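Transcriptional regulator (Enterococcus faecalis, PDB 3QFI) is of unknown function but belongs to the LytR-CpsA-Psr family, proteins of Gram-positive bacteria built on a mixed alpha/beta fold. Local coordinates at residues H104-N110 / N203-L208; D116-V121 / L197-E201; E178-R182 / F224-D228. All coordinates share one frame; numbering follows the deposited sequence.

Interaction 1 of 3, residues H104-N110 / N203-L208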
loop_
_atom_site.group_PDB
_atom_site.type_symbol
_atom_site.label_atom_id
_atom_site.label_comp_id
_atom_site.label_asym_id
_atom_site.label_seq_id
_atom_site.Cartn_x
_atom_site.Cartn_y
_atom_site.Cartn_z
ATOM N N HIS A 104 -1.877 -12.285 -3.053
ATOM C CA HIS A 104 -3.028 -13.163 -2.895
ATOM C C HIS A 104 -4.372 -12.489 -3.031
ATOM O O HIS A 104 -5.317 -13.061 -3.585
ATOM C CB HIS A 104 -2.953 -13.834 -1.541
ATOM C CG HIS A 104 -1.678 -14.573 -1.334
ATOM N ND1 HIS A 104 -0.736 -14.186 -0.407
ATOM C CD2 HIS A 104 -1.158 -15.641 -1.982
ATOM C CE1 HIS A 104 0.310 -14.986 -0.492
ATOM N NE2 HIS A 104 0.079 -15.878 -1.440
ATOM N N HIS A 105 -4.451 -11.269 -2.520
ATOM C CA HIS A 105 -5.690 -10.527 -2.549
ATOM C C HIS A 105 -5.463 -9.049 -2.835
ATOM O O HIS A 105 -4.365 -8.516 -2.623
ATOM C CB HIS A 105 -6.389 -10.672 -1.202
ATOM C CG HIS A 105 -6.771 -12.076 -0.863
ATOM N ND1 HIS A 105 -7.759 -12.759 -1.538
ATOM C CD2 HIS A 105 -6.324 -12.915 0.101
ATOM C CE1 HIS A 105 -7.905 -13.959 -1.004
ATOM N NE2 HIS A 105 -7.048 -14.078 -0.007
ATOM N N TYR A 106 -6.510 -8.381 -3.300
ATOM C CA TYR A 106 -6.421 -6.961 -3.580
ATOM C C TYR A 106 -7.704 -6.280 -3.125
ATOM O O TYR A 106 -8.723 -6.936 -2.889
ATOM C CB TYR A 106 -6.242 -6.720 -5.074
ATOM C CG TYR A 106 -7.524 -6.804 -5.864
ATOM C CD1 TYR A 106 -8.036 -8.033 -6.294
ATOM C CD2 TYR A 106 -8.244 -5.648 -6.164
ATOM C CE1 TYR A 106 -9.247 -8.098 -7.008
ATOM C CE2 TYR A 106 -9.441 -5.701 -6.868
ATOM C CZ TYR A 106 -9.940 -6.916 -7.288
ATOM O OH TYR A 106 -11.131 -6.930 -7.989
ATOM N N VAL A 107 -7.639 -4.960 -3.000
ATOM C CA VAL A 107 -8.796 -4.158 -2.625
ATOM C C VAL A 107 -8.680 -2.767 -3.245
ATOM O O VAL A 107 -7.636 -2.132 -3.163
ATOM C CB VAL A 107 -8.958 -4.044 -1.076
ATOM C CG1 VAL A 107 -7.661 -3.670 -0.452
ATOM C CG2 VAL A 107 -10.022 -2.995 -0.727
ATOM N N SER A 108 -9.753 -2.334 -3.907
ATOM C CA SER A 108 -9.832 -1.019 -4.538
ATOM C C SER A 108 -10.875 -0.234 -3.772
ATOM O O SER A 108 -12.022 -0.681 -3.652
ATOM C CB SER A 108 -10.292 -1.114 -5.995
ATOM O OG SER A 108 -9.286 -1.606 -6.851
ATOM N N ILE A 109 -10.484 0.933 -3.268
ATOM C CA ILE A 109 -11.387 1.789 -2.503
ATOM C C ILE A 109 -11.419 3.190 -3.113
ATOM O O ILE A 109 -10.371 3.748 -3.456
ATOM C CB ILE A 109 -10.916 1.922 -1.039
ATOM C CG1 ILE A 109 -10.244 0.608 -0.599
ATOM C CG2 ILE A 109 -12.111 2.283 -0.139
ATOM C CD1 ILE A 109 -9.683 0.611 0.831
ATOM N N ASN A 110 -12.625 3.741 -3.252
ATOM C CA ASN A 110 -12.848 5.095 -3.775
ATOM C C ASN A 110 -12.620 6.073 -2.640
ATOM O O ASN A 110 -12.442 5.676 -1.497
ATOM C CB ASN A 110 -14.304 5.283 -4.213
ATOM C CG ASN A 110 -14.612 4.634 -5.530
ATOM O OD1 ASN A 110 -15.769 4.634 -5.974
ATOM N ND2 ASN A 110 -13.585 4.079 -6.177
ATOM N N ASN A 203 -18.660 0.999 -3.105
ATOM C CA ASN A 203 -17.518 1.801 -3.527
ATOM C C ASN A 203 -16.197 1.078 -3.262
ATOM O O ASN A 203 -15.127 1.696 -3.187
ATOM C CB ASN A 203 -17.516 3.156 -2.805
ATOM C CG ASN A 203 -18.711 4.019 -3.171
ATOM O OD1 ASN A 203 -19.756 3.967 -2.524
ATOM N ND2 ASN A 203 -18.565 4.808 -4.226
ATOM N N VAL A 204 -16.279 -0.237 -3.124
ATOM C CA VAL A 204 -15.101 -1.056 -2.876
ATOM C C VAL A 204 -15.135 -2.333 -3.715
ATOM O O VAL A 204 -16.170 -2.990 -3.818
ATOM C CB VAL A 204 -15.006 -1.452 -1.381
ATOM C CG1 VAL A 204 -13.891 -2.459 -1.183
ATOM C CG2 VAL A 204 -14.765 -0.227 -0.536
ATOM N N LYS A 205 -13.999 -2.664 -4.322
ATOM C CA LYS A 205 -13.883 -3.875 -5.111
ATOM C C LYS A 205 -12.841 -4.771 -4.444
ATOM O O LYS A 205 -11.810 -4.297 -3.985
ATOM C CB LYS A 205 -13.443 -3.556 -6.538
ATOM C CG LYS A 205 -14.476 -2.869 -7.410
ATOM C CD LYS A 205 -13.931 -2.741 -8.835
ATOM C CE LYS A 205 -14.874 -1.986 -9.759
ATOM N NZ LYS A 205 -15.240 -0.669 -9.183
ATOM N N THR A 206 -13.108 -6.069 -4.396
ATOM C CA THR A 206 -12.183 -7.002 -3.779
ATOM C C THR A 206 -12.540 -8.437 -4.133
ATOM O O THR A 206 -13.697 -8.746 -4.394
ATOM C CB THR A 206 -12.201 -6.852 -2.239
ATOM O OG1 THR A 206 -11.256 -7.754 -1.653
ATOM C CG2 THR A 206 -13.585 -7.161 -1.694
ATOM N N ASP A 207 -11.535 -9.308 -4.152
ATOM C CA ASP A 207 -11.734 -10.726 -4.440
ATOM C C ASP A 207 -11.771 -11.448 -3.104
ATOM O O ASP A 207 -11.685 -12.672 -3.039
ATOM C CB ASP A 207 -10.578 -11.262 -5.281
ATOM C CG ASP A 207 -9.221 -11.013 -4.635
ATOM O OD1 ASP A 207 -9.174 -10.284 -3.612
ATOM O OD2 ASP A 207 -8.206 -11.541 -5.152
ATOM N N LEU A 208 -11.889 -10.656 -2.041
ATOM C CA LEU A 208 -11.938 -11.143 -0.668
ATOM C C LEU A 208 -13.394 -11.326 -0.248
ATOM O O LEU A 208 -14.173 -10.371 -0.239
ATOM C CB LEU A 208 -11.251 -10.127 0.243
ATOM C CG LEU A 208 -10.653 -10.603 1.569
ATOM C CD1 LEU A 208 -9.662 -11.742 1.335
ATOM C CD2 LEU A 208 -9.956 -9.430 2.234
HETATM O O HOH W 1 -13.390 1.522 -7.251
#
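The His105 ring carries Leu208 CD1 over one face, and the Asp207 carboxylate sits at its edge near the ring plane. The methyl packs as a CH-pi contact, with Leu208 CD1 3.5 Å from the centroid of the His105 ring and only 5° off its normal. The planes of imidazole and carboxylate are almost perpendicular. The next ring, Tyr106, has Thr206 CA over one face toward its rim, while the Asp207 carboxylate lies obliquely beside CD1 and CE1.

These residues belong to an antiparallel pairing in which strand 204-206, outermost within this chain, adds to strand 105-109 of the mixed six-stranded sheet; strand 22-28 bonds 105-109 on its other side. Ser108 and Lys205 form the hydrogen-bonded pair, with Ser108 N to Lys205 O at 2.8 Å and Lys205 N to Ser108 O at 2.9 Å. Ile109 and Val204 follow as a non-hydrogen-bonded pair. On their face of the sheet the Ile109 and Val204 side chains lie side by side, CG2 to CG2 at 3.7 Å, whereas Ser108 and Lys205 point to the other face.

Toward Asp207, side chains also bond to the backbone of Tyr106. Asp207 OD1 accepts from Tyr106 N at 3.3 Å on its syn side, although the donor stands 31° out of the carboxylate plane. Thr206 OG1 donates to Tyr106 O at 2.9 Å, its chi1 of -178° turning the hydroxyl away from the backbone N. Thr206 OG1 in turn accepts from Leu208 N at 3.0 Å, an ST turn, so two bonds grip one hydroxyl. At the far end Asn110 N donates to Asn203 O, and a weak, nearly straight bond runs from Asn203 ND2 to Asn110 OD1 at 3.3 Å.

Interaction 2 of 3, residues D116-V121 / L197-E201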
loop_
_atom_site.group_PDB
_atom_site.type_symbol
_atom_site.label_atom_id
_atom_site.label_comp_id
_atom_site.label_asym_id
_atom_site.label_seq_id
_atom_site.Cartn_x
_atom_site.Cartn_y
_atom_site.Cartn_z
ATOM N N ASP A 116 -16.441 6.778 3.958
ATOM C CA ASP A 116 -17.485 6.070 4.695
ATOM C C ASP A 116 -16.912 4.992 5.615
ATOM O O ASP A 116 -17.509 4.655 6.639
ATOM C CB ASP A 116 -18.495 5.431 3.737
ATOM C CG ASP A 116 -19.729 4.885 4.463
ATOM O OD1 ASP A 116 -20.413 5.678 5.152
ATOM O OD2 ASP A 116 -20.029 3.669 4.342
ATOM N N LEU A 117 -15.759 4.451 5.245
ATOM C CA LEU A 117 -15.112 3.422 6.043
ATOM C C LEU A 117 -14.589 4.030 7.337
ATOM O O LEU A 117 -14.561 3.373 8.376
ATOM C CB LEU A 117 -13.956 2.800 5.259
ATOM C CG LEU A 117 -13.140 1.699 5.948
ATOM C CD1 LEU A 117 -14.044 0.551 6.339
ATOM C CD2 LEU A 117 -12.027 1.216 5.011
ATOM N N ILE A 118 -14.172 5.288 7.273
ATOM C CA ILE A 118 -13.657 5.949 8.452
ATOM C C ILE A 118 -14.816 6.268 9.381
ATOM O O ILE A 118 -14.706 6.093 10.594
ATOM C CB ILE A 118 -12.865 7.220 8.068
ATOM C CG1 ILE A 118 -11.653 6.813 7.218
ATOM C CG2 ILE A 118 -12.397 7.959 9.318
ATOM C CD1 ILE A 118 -10.757 7.963 6.791
ATOM N N ASP A 119 -15.944 6.697 8.822
ATOM C CA ASP A 119 -17.110 7.005 9.651
ATOM C C ASP A 119 -17.829 5.761 10.165
ATOM O O ASP A 119 -18.421 5.781 11.237
ATOM C CB ASP A 119 -18.100 7.876 8.884
ATOM C CG ASP A 119 -17.542 9.248 8.584
ATOM O OD1 ASP A 119 -16.821 9.790 9.454
ATOM O OD2 ASP A 119 -17.822 9.789 7.492
ATOM N N ALA A 120 -17.767 4.682 9.395
ATOM C CA ALA A 120 -18.408 3.431 9.767
ATOM C C ALA A 120 -17.697 2.780 10.946
ATOM O O ALA A 120 -18.256 1.895 11.606
ATOM C CB ALA A 120 -18.412 2.477 8.580
ATOM N N VAL A 121 -16.456 3.188 11.191
ATOM C CA VAL A 121 -15.695 2.634 12.301
ATOM C C VAL A 121 -15.656 3.599 13.486
ATOM O O VAL A 121 -15.030 3.306 14.500
ATOM C CB VAL A 121 -14.231 2.288 11.892
ATOM C CG1 VAL A 121 -14.231 1.243 10.781
ATOM C CG2 VAL A 121 -13.492 3.546 11.447
ATOM N N LEU A 197 -20.480 -2.016 8.195
ATOM C CA LEU A 197 -19.387 -1.548 7.359
ATOM C C LEU A 197 -19.715 -1.695 5.883
ATOM O O LEU A 197 -19.161 -0.986 5.057
ATOM C CB LEU A 197 -18.103 -2.324 7.681
ATOM C CG LEU A 197 -17.124 -1.713 8.693
ATOM C CD1 LEU A 197 -16.678 -0.359 8.182
ATOM C CD2 LEU A 197 -17.765 -1.576 10.054
ATOM N N ASP A 198 -20.627 -2.603 5.554
ATOM C CA ASP A 198 -21.010 -2.823 4.163
ATOM C C ASP A 198 -21.401 -1.559 3.419
ATOM O O ASP A 198 -21.440 -1.549 2.189
ATOM C CB ASP A 198 -22.148 -3.831 4.079
ATOM C CG ASP A 198 -21.686 -5.238 4.376
ATOM O OD1 ASP A 198 -20.702 -5.682 3.739
ATOM O OD2 ASP A 198 -22.302 -5.901 5.239
ATOM N N ALA A 199 -21.686 -0.496 4.167
ATOM C CA ALA A 199 -22.055 0.792 3.582
ATOM C C ALA A 199 -20.909 1.309 2.713
ATOM O O ALA A 199 -20.979 2.407 2.149
ATOM C CB ALA A 199 -22.362 1.801 4.684
ATOM N N VAL A 200 -19.845 0.519 2.621
ATOM C CA VAL A 200 -18.706 0.902 1.812
ATOM C C VAL A 200 -18.564 -0.060 0.634
ATOM O O VAL A 200 -17.662 0.092 -0.192
ATOM C CB VAL A 200 -17.405 0.891 2.639
ATOM C CG1 VAL A 200 -16.976 -0.539 2.932
ATOM C CG2 VAL A 200 -16.317 1.634 1.886
ATOM N N GLU A 201 -19.472 -1.032 0.549
ATOM C CA GLU A 201 -19.432 -2.034 -0.517
ATOM C C GLU A 201 -19.678 -1.476 -1.909
ATOM O O GLU A 201 -19.066 -1.918 -2.882
ATOM C CB GLU A 201 -20.449 -3.152 -0.253
ATOM C CG GLU A 201 -20.140 -4.047 0.954
ATOM C CD GLU A 201 -18.698 -4.562 0.978
ATOM O OE1 GLU A 201 -18.140 -4.872 -0.103
ATOM O OE2 GLU A 201 -18.130 -4.677 2.089
#
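The C-terminal part of helix 111-120 and the 3-10 segment 197-201 run past each other in opposite directions: the CA atoms of Ala120 and Leu197 are 5.6 Å apart, and those of Asp116 and Val200 are 6.0 Å apart. Between these two points the contact is made by side chains, chiefly by one branch of Leu197.

Leu197 CD1 enters the groove made by Leu117, Ala120 and, just after the helical residues, Val121. It meets Leu117 CD1 and Ala120 CB, and it lies 3.9 Å from Val121 CG1. The approach angles differ, for the Leu197 side chain crosses that of Leu117 obliquely and that of Val121 at about a right angle. The second methyl of Leu197, CD2, lies 3.8 Å from Ala120 O. Leu117 takes part at its root as well, its CB facing Val200 CG2 at 4.3 Å.

Asp116 has its CG opposite the backbone N (chi1 -170°), which carries the carboxylate across to Ala199. There OD2 is modelled beside Ala199 O. Both atoms are acceptors, so the pair is no hydrogen bond, and at this resolution its exact spacing is doubtful.

Leu117 also touches Ile180 of helix 166-184, and Val121 touches Lys183 and Val184 there. The packing is thus largely apolar, in a layered alpha/beta fold, where a short 3-10 connection leading to edge strand 204-206 lies against the C-terminal part of helix 111-120.

Interaction 3 of 3, residues E178-R182 / F224-D228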
loop_
_atom_site.group_PDB
_atom_site.type_symbol
_atom_site.label_atom_id
_atom_site.label_comp_id
_atom_site.label_asym_id
_atom_site.label_seq_id
_atom_site.Cartn_x
_atom_site.Cartn_y
_atom_site.Cartn_z
ATOM N N GLU A 178 -3.350 1.957 9.017
ATOM C CA GLU A 178 -2.958 1.185 10.192
ATOM C C GLU A 178 -4.004 1.329 11.293
ATOM O O GLU A 178 -4.368 0.354 11.962
ATOM C CB GLU A 178 -1.616 1.657 10.721
ATOM C CG GLU A 178 -1.076 0.790 11.836
ATOM C CD GLU A 178 0.070 1.455 12.568
ATOM O OE1 GLU A 178 0.952 2.050 11.896
ATOM O OE2 GLU A 178 0.086 1.377 13.818
ATOM N N LYS A 179 -4.478 2.557 11.478
ATOM C CA LYS A 179 -5.481 2.835 12.489
ATOM C C LYS A 179 -6.808 2.193 12.116
ATOM O O LYS A 179 -7.511 1.672 12.978
ATOM C CB LYS A 179 -5.644 4.344 12.657
ATOM C CG LYS A 179 -4.417 5.023 13.234
ATOM C CD LYS A 179 -3.952 4.320 14.502
ATOM C CE LYS A 179 -2.833 5.080 15.212
ATOM N NZ LYS A 179 -1.702 5.428 14.313
ATOM N N ILE A 180 -7.140 2.224 10.829
ATOM C CA ILE A 180 -8.380 1.630 10.351
ATOM C C ILE A 180 -8.357 0.136 10.661
ATOM O O ILE A 180 -9.166 -0.369 11.442
ATOM C CB ILE A 180 -8.553 1.829 8.822
ATOM C CG1 ILE A 180 -8.729 3.310 8.505
ATOM C CG2 ILE A 180 -9.788 1.077 8.324
ATOM C CD1 ILE A 180 -9.978 3.911 9.111
ATOM N N VAL A 181 -7.419 -0.562 10.044
ATOM C CA VAL A 181 -7.274 -1.986 10.242
ATOM C C VAL A 181 -7.297 -2.349 11.707
ATOM O O VAL A 181 -7.935 -3.328 12.109
ATOM C CB VAL A 181 -5.962 -2.469 9.654
ATOM C CG1 VAL A 181 -5.707 -3.909 10.066
ATOM C CG2 VAL A 181 -6.013 -2.334 8.137
ATOM N N ARG A 182 -6.594 -1.555 12.505
ATOM C CA ARG A 182 -6.517 -1.795 13.936
ATOM C C ARG A 182 -7.920 -1.777 14.547
ATOM O O ARG A 182 -8.263 -2.637 15.353
ATOM C CB ARG A 182 -5.645 -0.721 14.580
ATOM C CG ARG A 182 -5.038 -1.134 15.895
ATOM C CD ARG A 182 -3.611 -1.630 15.725
ATOM N NE ARG A 182 -3.142 -2.309 16.931
ATOM C CZ ARG A 182 -1.889 -2.706 17.132
ATOM N NH1 ARG A 182 -1.567 -3.323 18.265
ATOM N NH2 ARG A 182 -0.962 -2.477 16.208
ATOM N N PHE A 224 -1.881 -8.820 13.808
ATOM C CA PHE A 224 -1.963 -7.362 13.817
ATOM C C PHE A 224 -1.491 -6.775 15.146
ATOM O O PHE A 224 -1.700 -5.591 15.423
ATOM C CB PHE A 224 -3.391 -6.895 13.506
ATOM C CG PHE A 224 -3.848 -7.273 12.126
ATOM C CD1 PHE A 224 -4.599 -8.425 11.917
ATOM C CD2 PHE A 224 -3.436 -6.534 11.019
ATOM C CE1 PHE A 224 -4.926 -8.842 10.626
ATOM C CE2 PHE A 224 -3.756 -6.940 9.727
ATOM C CZ PHE A 224 -4.503 -8.100 9.529
ATOM N N LYS A 225 -0.850 -7.601 15.969
ATOM C CA LYS A 225 -0.346 -7.120 17.252
ATOM C C LYS A 225 0.720 -6.069 17.012
ATOM O O LYS A 225 0.942 -5.197 17.847
ATOM C CB LYS A 225 0.253 -8.269 18.080
ATOM C CG LYS A 225 -0.770 -9.131 18.816
ATOM C CD LYS A 225 -0.090 -10.170 19.700
ATOM C CE LYS A 225 -1.098 -10.941 20.552
ATOM N NZ LYS A 225 -0.432 -11.844 21.553
ATOM N N THR A 226 1.377 -6.154 15.861
ATOM C CA THR A 226 2.438 -5.221 15.520
ATOM C C THR A 226 2.429 -4.991 14.018
ATOM O O THR A 226 2.600 -5.931 13.239
ATOM C CB THR A 226 3.820 -5.787 15.913
ATOM O OG1 THR A 226 3.755 -6.344 17.233
ATOM C CG2 THR A 226 4.872 -4.684 15.878
ATOM N N ILE A 227 2.224 -3.743 13.619
ATOM C CA ILE A 227 2.199 -3.373 12.213
ATOM C C ILE A 227 3.500 -2.641 11.860
ATOM O O ILE A 227 3.652 -1.468 12.183
ATOM C CB ILE A 227 1.012 -2.435 11.927
ATOM C CG1 ILE A 227 -0.251 -2.936 12.643
ATOM C CG2 ILE A 227 0.785 -2.336 10.426
ATOM C CD1 ILE A 227 -0.678 -4.335 12.286
ATOM N N ASP A 228 4.436 -3.328 11.206
ATOM C CA ASP A 228 5.720 -2.717 10.830
ATOM C C ASP A 228 5.648 -2.096 9.420
ATOM O O ASP A 228 4.727 -2.386 8.654
ATOM C CB ASP A 228 6.835 -3.774 10.873
ATOM C CG ASP A 228 8.230 -3.166 10.945
ATOM O OD1 ASP A 228 9.181 -3.813 10.456
ATOM O OD2 ASP A 228 8.388 -2.057 11.506
HETATM O O HOH W 2 2.784 0.801 13.783
#
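Arg182 reaches from helix 166-184 to the carbonyls of Phe224 and Lys225. Its chain starts at CB alongside the contact, and its end comes nearer: CG lies anti to the backbone N (chi1 -157°), and a bend at chi2 (97°) redirects the otherwise extended chain. NE is the first atom near a partner, 3.9 Å from Phe224 O. That oxygen stands over one face of the guanidinium, offset toward its rim, with CZ at 3.4 Å from Phe224 O. NH1 donates to Lys225 O at 3.2 Å. This bond is bent: the donor lies well above the carbonyl plane and off the lone pairs. NH2 lies 3.3 Å from Phe224 O at a poor angle, not a hydrogen bond, with Ile227 CG1 near it.

Ile227 begins strand 227-230, an edge strand of the mixed sheet that runs parallel to strand 56-62; Asp228 makes backbone hydrogen bonds with Ser57 and Met59 there. The helix packs against residues 224-225 and the start of the strand, through Glu178, Val181 and Arg182.

One turn before Arg182, Glu178 slides past Ile227 in the opposite direction, bringing its CG to 3.8 Å from Ile227 CB. Water 2 donates to Ile227 O at 2.9 Å and, weakly, to Glu178 OE2. Val181 CG1, next to Arg182 in the chain, meets the Phe224 ring obliquely, 3.6 Å from CD2, the two side chains crossing at about a right angle.

How the interactions relate
From the N terminus, strand 105-109 opens interaction 1, helix 111-120 opens interaction 2, and helix 166-184 opens interaction 3. The 3-10 segment 197-201 then closes interaction 2, strand 204-206 closes interaction 1 directly after it, and 224-228 closes interaction 3. Interaction 2 is therefore contained within the span of interaction 1, while interaction 3 crosses both. Interactions 1 and 3 both reach the six-stranded sheet, at its two outermost strands, and their nearest atoms remain about 8 Å apart. Interactions 2 and 3 meet where helices 111-120 and 166-184 pack, with Ile118 CG1 3.8 Å from Ile180 CD1.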